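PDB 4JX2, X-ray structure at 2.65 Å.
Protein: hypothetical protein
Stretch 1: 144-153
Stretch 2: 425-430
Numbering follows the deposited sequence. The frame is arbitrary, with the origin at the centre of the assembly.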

# COMPACT_ATOMS: atom_id res chain seq x y z
N LEU A 144 26.66 21.09 10.96
CA LEU A 144 26.87 19.70 10.57
C LEU A 144 28.37 19.35 10.73
O LEU A 144 28.67 18.32 11.35
N LEU A 145 29.29 20.22 10.25
CA LEU A 145 30.73 20.04 10.36
C LEU A 145 31.16 20.01 11.85
O LEU A 145 31.93 19.14 12.26
N LYS A 146 30.64 20.95 12.65
CA LYS A 146 30.90 21.02 14.09
C LYS A 146 30.52 19.68 14.77
O LYS A 146 31.31 19.11 15.51
N ASP A 147 29.32 19.17 14.47
CA ASP A 147 28.80 17.95 15.09
C ASP A 147 29.56 16.67 14.63
O ASP A 147 29.70 15.74 15.43
N ILE A 148 30.11 16.67 13.39
CA ILE A 148 30.94 15.57 12.86
C ILE A 148 32.31 15.55 13.58
O ILE A 148 32.85 14.47 13.83
N GLN A 149 32.82 16.73 13.94
CA GLN A 149 34.09 16.86 14.66
C GLN A 149 33.93 16.30 16.08
O GLN A 149 34.79 15.55 16.53
N ALA A 150 32.79 16.60 16.74
CA ALA A 150 32.46 16.08 18.07
C ALA A 150 32.37 14.54 18.03
O ALA A 150 32.95 13.89 18.90
N VAL A 151 31.73 13.97 16.98
CA VAL A 151 31.60 12.51 16.82
C VAL A 151 32.96 11.87 16.62
O VAL A 151 33.21 10.85 17.26
N LYS A 152 33.83 12.46 15.75
CA LYS A 152 35.19 11.95 15.50
C LYS A 152 35.93 11.78 16.82
O LYS A 152 36.55 10.73 17.05
N VAL A 153 35.84 12.79 17.71
CA VAL A 153 36.53 12.79 18.98
C VAL A 153 35.97 11.67 19.89
O VAL A 153 36.77 10.88 20.40
N ASN A 425 45.08 5.91 10.78
CA ASN A 425 45.39 7.29 11.15
C ASN A 425 44.82 8.21 10.09
O ASN A 425 45.30 8.21 8.94
N ASN A 426 43.71 8.92 10.43
CA ASN A 426 43.03 9.79 9.47
C ASN A 426 43.21 11.26 9.85
O ASN A 426 43.22 11.60 11.04
N PRO A 427 43.42 12.13 8.83
CA PRO A 427 43.69 13.55 9.12
C PRO A 427 42.64 14.18 10.02
O PRO A 427 41.46 13.87 9.92
N VAL A 428 43.08 15.07 10.91
CA VAL A 428 42.14 15.77 11.79
C VAL A 428 41.27 16.71 10.94
O VAL A 428 41.66 17.09 9.83
N ILE A 429 40.08 17.07 11.45
CA ILE A 429 39.21 17.99 10.73
C ILE A 429 39.74 19.41 10.97
O ILE A 429 39.74 19.89 12.11
N GLN A 430 40.26 20.05 9.90
CA GLN A 430 40.80 21.41 9.95
C GLN A 430 39.71 22.41 9.58
O GLN A 430 39.35 22.50 8.41

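This is a small, mainly apolar contact in which one isoleucine of an extended C-terminal segment, I429, packs against one face of a helix, with a lysine from the helix reaching along the segment beside it. The two stretches lie far apart in sequence, and together they bury 320 Å².

Residues 144-153 are helical throughout, and the helix runs on beyond both ends. Its backbone is held by i to i+4 hydrogen bonds, such as K152 N to I148 O at 2.9 Å. Residues 425-430 form no regular helix or strand. The closest pair of CA atoms is that of Q149 and I429, 6.6 Å apart.

I429 is the centre of the contact. It is buried, its CA-to-CB bond points toward the helix, and 125 Å² of it is covered, the largest covered area of any residue here. Its rotamer is m for chi1 and t for chi2. The two branches meet different neighbours. I429 CG2 lies 3.4 Å from CD1 of L145, a tight apolar contact. I429 CD1, at the end of the other branch, lies 4.1 Å from CG2 of I148, 4.2 Å from CB of Q149 and 3.7 Å from CD of K152. These four helix residues follow the i, i+3, i+4, i+7 spacing, so they line one side of the helix.

L145 leaves its backbone sideways, but its t, p rotamer brings the end of the side chain nearer to the segment. I148 also starts sideways. Its end leads away, and it adds only a small area.

Q149 points toward the segment with chi1 and chi2 both t. Q149 NE2 comes within 3.3 Å of I429 O, but the angle is poor and the pair is not a hydrogen bond.

K152 gives the largest covered area on the helix side, 77 Å². It points toward the segment and is extended through chi3 (t, t, t), then turns at chi4 (p). Its aliphatic part takes part in the packing: besides the CD contact with I429, K152 CE lies 4.2 Å from V428 CA. K152 NZ is 3.6 Å from P427 O and 3.7 Å from N426 O, neither a hydrogen bond; it is hydrogen-bonded elsewhere in the structure.

N426 points toward the helix in the m rotamer, with N426 CB 4.0 Å from K152 NZ. P427 points away, so its carbonyl rather than its ring meets the lysine. No hydrogen bond joins the two stretches.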

# COMPACT_ATOMS: atom_id res chain seq x y z
CB LEU A 144 26.39 19.46 9.13
CG LEU A 144 26.40 17.99 8.67
CD1 LEU A 144 25.53 17.11 9.55
CD2 LEU A 144 25.93 17.87 7.24
CB LEU A 145 31.45 21.14 9.56
CG LEU A 145 32.96 21.36 9.77
CD1 LEU A 145 33.75 20.09 9.64
CD2 LEU A 145 33.48 22.35 8.78
CB LYS A 146 30.11 22.19 14.70
CG LYS A 146 30.16 22.26 16.21
CD LYS A 146 29.36 23.43 16.79
CE LYS A 146 27.88 23.18 16.88
NZ LYS A 146 27.17 24.31 17.52
CB ASP A 147 27.27 17.85 14.88
CG ASP A 147 26.47 18.92 15.65
OD1 ASP A 147 26.97 19.41 16.71
OD2 ASP A 147 25.35 19.23 15.22
CB ILE A 148 31.09 15.68 11.32
CG1 ILE A 148 29.79 15.23 10.63
CG2 ILE A 148 32.29 14.86 10.79
CD1 ILE A 148 29.59 15.81 9.32
CB GLN A 149 34.58 18.30 14.66
CG GLN A 149 35.98 18.50 15.24
CD GLN A 149 36.49 19.89 15.00
OE1 GLN A 149 35.74 20.89 15.04
NE2 GLN A 149 37.79 19.99 14.72
CB ALA A 150 31.15 16.68 18.57
CB VAL A 151 30.62 12.11 15.69
CG1 VAL A 151 30.80 10.64 15.28
CG2 VAL A 151 29.18 12.38 16.12
CB LYS A 152 35.99 12.87 14.56
CG LYS A 152 37.27 12.21 14.02
CD LYS A 152 38.14 13.13 13.17
CE LYS A 152 39.57 12.67 13.05
NZ LYS A 152 39.69 11.54 12.10
CB VAL A 153 36.48 14.20 19.64
CG1 VAL A 153 37.08 14.20 21.05
CG2 VAL A 153 37.18 15.23 18.77
CB ASN A 425 46.92 7.52 11.39
CG ASN A 425 47.89 6.99 10.35
OD1 ASN A 425 47.53 6.37 9.33
ND2 ASN A 425 49.17 7.24 10.59
CB ASN A 426 41.57 9.43 9.33
CG ASN A 426 41.41 8.05 8.73
OD1 ASN A 426 41.78 7.79 7.57
ND2 ASN A 426 40.94 7.11 9.54
CB PRO A 427 43.69 14.21 7.74
CG PRO A 427 43.95 13.12 6.79
CD PRO A 427 43.45 11.86 7.37
CB VAL A 428 42.86 16.53 12.95
CG1 VAL A 428 43.52 15.56 13.91
CG2 VAL A 428 43.86 17.57 12.43
CB ILE A 429 37.72 17.82 11.11
CG1 ILE A 429 37.22 16.40 10.76
CG2 ILE A 429 36.88 18.87 10.42
CD1 ILE A 429 36.12 15.88 11.64
CB GLN A 430 42.01 21.54 9.00
CG GLN A 430 43.36 21.37 9.69
CD GLN A 430 44.36 22.33 9.12
OE1 GLN A 430 44.15 23.55 9.12
NE2 GLN A 430 45.47 21.79 8.62